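Local coordinates for cytokinesis protein 2 (Saccharomyces cerevisiae, PDB 4WPE) that binds phospholipids, actin filaments and myosin II heavy chain and mediates cytoskeletal rearrangements required for cytokinesis, here seen through its F-BAR domain, at residues A120-T123 against T124-K128; R133-K136 against F137-K141; I209-W212 against A213-S216. One frame throughout, in Å; residues are numbered along the deposited sequence.

Interaction 1: residues A120-T123 against T124-K128; sequences ARYT and TLSGK
The backbone N-H groups of T124, L125, S126 and G127 bond to the carbonyl oxygens of A120, R121, Y122 and T123, an unbroken i to i+4 ladder whose shortest rungs are L125 N to R121 O and S126 N to Y122 O, each 2.9 Å. Y122 and S126 make the main side-chain contact. With CG anti to the backbone N (chi1 168°), the Y122 ring swings along the helix, and S126 OG settles over one of its faces, 3.2 Å from Y122 CZ and displaced toward the hydroxyl-bearing rim. The same OG, anti to its own carbonyl carbon, reaches back to Y122 O in a weak bond of 3.2 Å, so that this oxygen receives a second donor beside S126 N. Two residues earlier, T124 OG1 makes a similarly weak bond to A120 O. R121 runs out fully extended to salt bridges with E218 and E221 of helix 170-259, while the Y122 ring lies on I30, S31 and I34 of helix 21-35. Buried L125 packs against L219. Helix 76-162 thus shows different faces to two neighbouring helices, as expected of a long core helix in the elongated helical bundle of an F-BAR domain.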
# COMPACT_ATOMS: atom_id res chain seq x y z
N ALA A 120 -5.83 -11.63 -32.99
CA ALA A 120 -6.78 -11.86 -34.06
C ALA A 120 -6.17 -11.50 -35.41
O ALA A 120 -6.29 -12.26 -36.38
CB ALA A 120 -8.06 -11.08 -33.83
N ARG A 121 -5.51 -10.35 -35.48
CA ARG A 121 -4.89 -9.91 -36.72
C ARG A 121 -3.74 -10.83 -37.10
O ARG A 121 -3.57 -11.17 -38.27
CB ARG A 121 -4.38 -8.47 -36.60
CG ARG A 121 -3.68 -7.98 -37.86
CD ARG A 121 -3.23 -6.53 -37.76
NE ARG A 121 -2.82 -6.03 -39.07
CZ ARG A 121 -2.27 -4.84 -39.28
NH1 ARG A 121 -2.06 -4.02 -38.26
NH2 ARG A 121 -1.92 -4.46 -40.50
N TYR A 122 -2.95 -11.22 -36.10
CA TYR A 122 -1.82 -12.11 -36.34
C TYR A 122 -2.26 -13.44 -36.93
O TYR A 122 -1.62 -13.97 -37.84
CB TYR A 122 -1.03 -12.34 -35.05
CG TYR A 122 -0.03 -13.47 -35.18
CD1 TYR A 122 1.18 -13.28 -35.84
CD2 TYR A 122 -0.30 -14.73 -34.67
CE1 TYR A 122 2.09 -14.30 -35.97
CE2 TYR A 122 0.60 -15.77 -34.81
CZ TYR A 122 1.80 -15.55 -35.46
OH TYR A 122 2.71 -16.57 -35.59
N THR A 123 -3.35 -13.99 -36.39
CA THR A 123 -3.89 -15.26 -36.86
C THR A 123 -4.29 -15.17 -38.34
O THR A 123 -3.97 -16.06 -39.13
CB THR A 123 -5.10 -15.69 -36.02
OG1 THR A 123 -4.66 -16.08 -34.71
CG2 THR A 123 -5.82 -16.87 -36.66
N THR A 124 -4.96 -14.08 -38.70
CA THR A 124 -5.36 -13.84 -40.08
C THR A 124 -4.15 -13.69 -41.00
O THR A 124 -4.12 -14.27 -42.09
CB THR A 124 -6.24 -12.58 -40.19
OG1 THR A 124 -7.44 -12.77 -39.44
CG2 THR A 124 -6.60 -12.31 -41.64
N LEU A 125 -3.16 -12.93 -40.56
CA LEU A 125 -1.95 -12.71 -41.34
C LEU A 125 -1.21 -14.02 -41.61
O LEU A 125 -0.84 -14.30 -42.75
CB LEU A 125 -1.01 -11.74 -40.63
CG LEU A 125 -1.09 -10.28 -41.07
CD1 LEU A 125 0.03 -9.47 -40.43
CD2 LEU A 125 -1.02 -10.17 -42.58
N SER A 126 -1.00 -14.80 -40.56
CA SER A 126 -0.27 -16.06 -40.68
C SER A 126 -0.95 -17.03 -41.64
O SER A 126 -0.28 -17.77 -42.36
CB SER A 126 -0.12 -16.71 -39.30
OG SER A 126 0.79 -15.97 -38.51
N GLY A 127 -2.28 -17.02 -41.64
CA GLY A 127 -3.04 -17.85 -42.55
C GLY A 127 -2.80 -17.43 -43.99
O GLY A 127 -2.54 -18.27 -44.86
N LYS A 128 -2.87 -16.13 -44.23
CA LYS A 128 -2.61 -15.57 -45.55
C LYS A 128 -1.19 -15.87 -46.00
O LYS A 128 -0.96 -16.18 -47.17
CB LYS A 128 -2.85 -14.06 -45.55
CG LYS A 128 -2.69 -13.40 -46.91
CD LYS A 128 -3.19 -11.97 -46.85
CE LYS A 128 -2.93 -11.21 -48.14
NZ LYS A 128 -3.48 -9.83 -48.06

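Interaction 2: residues R133-K136 against F137-K141; sequences RMDK and FNKKK
D135 and K139, one turn apart on helix 76-162, are joined by a salt bridge, K139 NZ lying 2.6 Å from D135 OD2. The approach uses the syn lone pair of OD2, on the side of the other oxygen, and OD1 stays 3.1 Å from the same NZ. D135 turns its carboxylate along the helix by placing CG anti to the backbone N (chi1 -170°), and K139, extended beyond CG, runs past D135 O on the way. This is the close-packed side: OD2 also accepts a hydrogen bond from S204 of helix 170-259, K139 rests on Y201 and S204, and K136 engages W208 in a cation-pi contact. The motif is an i to i+4 acid-lysine bridge on a helix, here set against a neighbouring helix, within the long antiparallel pair formed by helices 76-162 and 170-259 of the F-BAR domain. Backbone bonding along this turn is uneven; N138 N to M134 O is short and nearly straight at 2.8 Å and 176°, whereas K139 N to D135 O is weak at 3.3 Å. The exposed side is looser. Selenomethionine M134, bent at chi2 and chi3, brings SE to 5.3 Å from the centroid of the F137 ring, 41° off the normal, an oblique Met-aromatic contact; its nearest carbon on F137 is CB, at 4.4 Å from SE. Both residues are exposed, as is N138, whose OD1 lies 4.1 Å from M134 CB. K140 is exposed as well: its CB passes K136 O and the extended chain then leads away from the preceding turn, although it still touches Y201 of helix 170-259.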
# COMPACT_ATOMS: atom_id res chain seq x y z
N ARG A 133 2.77 -19.04 -49.61
CA ARG A 133 4.03 -19.76 -49.84
C ARG A 133 3.79 -21.26 -50.11
O ARG A 133 4.70 -21.94 -50.63
CB ARG A 133 5.00 -19.60 -48.67
CG ARG A 133 4.40 -19.18 -47.34
CD ARG A 133 5.43 -19.23 -46.20
NE ARG A 133 6.09 -20.53 -46.08
CZ ARG A 133 7.11 -20.79 -45.25
NH1 ARG A 133 7.59 -19.83 -44.48
NH2 ARG A 133 7.64 -22.00 -45.21
N MSE A 134 2.60 -21.77 -49.79
CA MSE A 134 2.25 -23.11 -50.21
C MSE A 134 2.01 -23.13 -51.71
O MSE A 134 2.27 -24.14 -52.38
CB MSE A 134 1.02 -23.59 -49.45
CG MSE A 134 1.31 -24.12 -48.05
SE MSE A 134 2.73 -25.45 -48.03
CE MSE A 134 4.17 -24.35 -47.32
N ASP A 135 1.52 -22.01 -52.24
CA ASP A 135 1.27 -21.90 -53.68
C ASP A 135 2.57 -22.01 -54.46
O ASP A 135 2.59 -22.52 -55.58
CB ASP A 135 0.55 -20.59 -54.00
CG ASP A 135 0.06 -20.53 -55.43
OD1 ASP A 135 -1.04 -21.05 -55.70
OD2 ASP A 135 0.77 -19.96 -56.29
N LYS A 136 3.67 -21.52 -53.88
CA LYS A 136 4.98 -21.67 -54.51
C LYS A 136 5.46 -23.11 -54.40
O LYS A 136 6.09 -23.64 -55.32
CB LYS A 136 6.01 -20.75 -53.86
CG LYS A 136 5.74 -19.27 -54.03
CD LYS A 136 7.03 -18.46 -53.90
CE LYS A 136 7.77 -18.78 -52.61
NZ LYS A 136 9.10 -18.10 -52.55
N PHE A 137 5.16 -23.74 -53.27
CA PHE A 137 5.57 -25.11 -53.01
C PHE A 137 4.89 -26.09 -53.95
O PHE A 137 5.55 -26.86 -54.66
CB PHE A 137 5.28 -25.49 -51.56
CG PHE A 137 5.87 -26.81 -51.14
CD1 PHE A 137 7.21 -26.90 -50.79
CD2 PHE A 137 5.09 -27.95 -51.10
CE1 PHE A 137 7.76 -28.12 -50.41
CE2 PHE A 137 5.63 -29.17 -50.71
CZ PHE A 137 6.96 -29.25 -50.37
N ASN A 138 3.55 -26.06 -53.96
CA ASN A 138 2.76 -26.95 -54.79
C ASN A 138 3.09 -26.81 -56.27
O ASN A 138 3.17 -27.80 -57.00
CB ASN A 138 1.26 -26.70 -54.58
CG ASN A 138 0.84 -26.94 -53.14
OD1 ASN A 138 0.16 -26.10 -52.54
ND2 ASN A 138 1.24 -28.08 -52.59
N LYS A 139 3.29 -25.57 -56.71
CA LYS A 139 3.61 -25.31 -58.10
C LYS A 139 5.02 -25.77 -58.44
O LYS A 139 5.27 -26.24 -59.56
CB LYS A 139 3.44 -23.82 -58.41
CG LYS A 139 2.07 -23.49 -58.96
CD LYS A 139 1.66 -22.06 -58.65
CE LYS A 139 0.21 -21.82 -59.04
NZ LYS A 139 -0.24 -20.46 -58.65
N LYS A 140 5.94 -25.64 -57.49
CA LYS A 140 7.31 -26.11 -57.70
C LYS A 140 7.34 -27.63 -57.76
O LYS A 140 8.04 -28.22 -58.59
CB LYS A 140 8.24 -25.61 -56.60
CG LYS A 140 9.69 -26.01 -56.80
CD LYS A 140 10.56 -25.50 -55.67
CE LYS A 140 12.02 -25.88 -55.89
NZ LYS A 140 12.92 -25.24 -54.89
N LYS A 141 6.58 -28.27 -56.87
CA LYS A 141 6.49 -29.73 -56.86
C LYS A 141 5.86 -30.22 -58.15
O LYS A 141 6.25 -31.25 -58.70
CB LYS A 141 5.68 -30.21 -55.66

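Interaction 3: residues I209-W212 against A213-S216; sequences IHEW and AQLS
Within one turn of helix 170-259, on its partly buried face, W212 and S216 form an i to i+4 contact in which a serine both touches the indole and bonds to the backbone beneath it. S216 CB lies over one face of the indole, 4.0 Å from the centroid of the six-membered ring and 18° off its normal, a CH-pi contact displaced toward the rim. Its OG stands between the backbone N and the carbonyl carbon (chi1 58°), which directs it to W212 O at 2.7 Å, in the carbonyl plane. S216 N bonds to the same oxygen at 3.1 Å from above that plane, so two donors grip W212 O. In the F-BAR bundle this face is turned inward: the indole packs on V23 and L26 of helix 21-35 and on I129 of helix 76-162, meets W16 edge-to-face and lies nearly parallel to W208. L215 CB adds a looser contact with W212 CE3, 4.4 Å away. One residue back, E211 O likewise accepts from two donors, L215 N and Q214 N. The E211 side chain leans toward K128 and L132 of helix 76-162.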
# COMPACT_ATOMS: atom_id res chain seq x y z
N ILE A 209 6.73 -12.05 -53.98
CA ILE A 209 7.60 -10.90 -53.78
C ILE A 209 6.76 -9.63 -53.65
O ILE A 209 6.99 -8.81 -52.77
CB ILE A 209 8.60 -10.75 -54.94
CG1 ILE A 209 9.66 -11.85 -54.85
CG2 ILE A 209 9.26 -9.39 -54.93
CD1 ILE A 209 10.69 -11.82 -55.96
N HIS A 210 5.77 -9.50 -54.53
CA HIS A 210 4.83 -8.39 -54.48
C HIS A 210 4.08 -8.37 -53.15
O HIS A 210 3.94 -7.32 -52.53
CB HIS A 210 3.85 -8.48 -55.66
CG HIS A 210 2.73 -7.49 -55.59
ND1 HIS A 210 2.82 -6.22 -56.10
CD2 HIS A 210 1.48 -7.60 -55.08
CE1 HIS A 210 1.68 -5.58 -55.90
NE2 HIS A 210 0.85 -6.40 -55.29
N GLU A 211 3.61 -9.53 -52.72
CA GLU A 211 2.83 -9.63 -51.49
C GLU A 211 3.68 -9.46 -50.24
O GLU A 211 3.32 -8.70 -49.34
CB GLU A 211 2.09 -10.96 -51.42
CG GLU A 211 0.88 -11.06 -52.34
CD GLU A 211 -0.26 -10.14 -51.93
OE1 GLU A 211 -1.25 -10.63 -51.35
OE2 GLU A 211 -0.18 -8.92 -52.21
N TRP A 212 4.81 -10.17 -50.18
CA TRP A 212 5.66 -10.13 -48.99
C TRP A 212 6.22 -8.73 -48.72
O TRP A 212 6.52 -8.38 -47.58
CB TRP A 212 6.81 -11.13 -49.10
CG TRP A 212 7.73 -11.10 -47.92
CD1 TRP A 212 9.03 -10.70 -47.89
CD2 TRP A 212 7.39 -11.44 -46.57
NE1 TRP A 212 9.53 -10.80 -46.62
CE2 TRP A 212 8.54 -11.25 -45.78
CE3 TRP A 212 6.22 -11.90 -45.95
CZ2 TRP A 212 8.56 -11.50 -44.42
CZ3 TRP A 212 6.24 -12.15 -44.59
CH2 TRP A 212 7.41 -11.95 -43.84
N ALA A 213 6.35 -7.94 -49.77
CA ALA A 213 6.79 -6.56 -49.63
C ALA A 213 5.76 -5.76 -48.84
O ALA A 213 6.09 -4.78 -48.17
CB ALA A 213 7.01 -5.93 -51.00
N GLN A 214 4.51 -6.20 -48.92
CA GLN A 214 3.40 -5.54 -48.25
C GLN A 214 3.11 -6.14 -46.88
O GLN A 214 2.84 -5.42 -45.92
CB GLN A 214 2.14 -5.60 -49.11
CG GLN A 214 2.18 -4.73 -50.35
CD GLN A 214 0.87 -4.74 -51.11
OE1 GLN A 214 0.15 -5.74 -51.11
NE2 GLN A 214 0.55 -3.62 -51.75
N LEU A 215 3.15 -7.46 -46.79
CA LEU A 215 2.75 -8.15 -45.57
C LEU A 215 3.82 -8.04 -44.48
O LEU A 215 3.50 -8.12 -43.29
CB LEU A 215 2.43 -9.62 -45.86
CG LEU A 215 0.99 -9.89 -46.33
CD1 LEU A 215 0.63 -9.13 -47.60
CD2 LEU A 215 0.75 -11.38 -46.52
N SER A 216 5.07 -7.85 -44.88
CA SER A 216 6.13 -7.61 -43.91
C SER A 216 5.96 -6.22 -43.31
O SER A 216 6.36 -5.98 -42.17
CB SER A 216 7.51 -7.74 -44.56
OG SER A 216 7.63 -6.82 -45.63

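In the fold
Following the chain from the N terminus, helix 76-162 carries interaction 1 and then interaction 2, with centres about 20 Å apart; the chain then turns back and helix 170-259 carries interaction 3. Each contact joins residues about one turn apart, so none closes a long loop, and the three follow in series without nesting or crossing. Interaction 3 returns to interaction 1, their centres about 14 Å apart: K128 CE meets E211 OE1 at 3.7 Å, and L125 and K128 pack on L215. Interactions 2 and 3 do not touch, their nearest atoms about 6 Å apart. All three also lie against helix 21-35, which packs against both long helices in the F-BAR bundle.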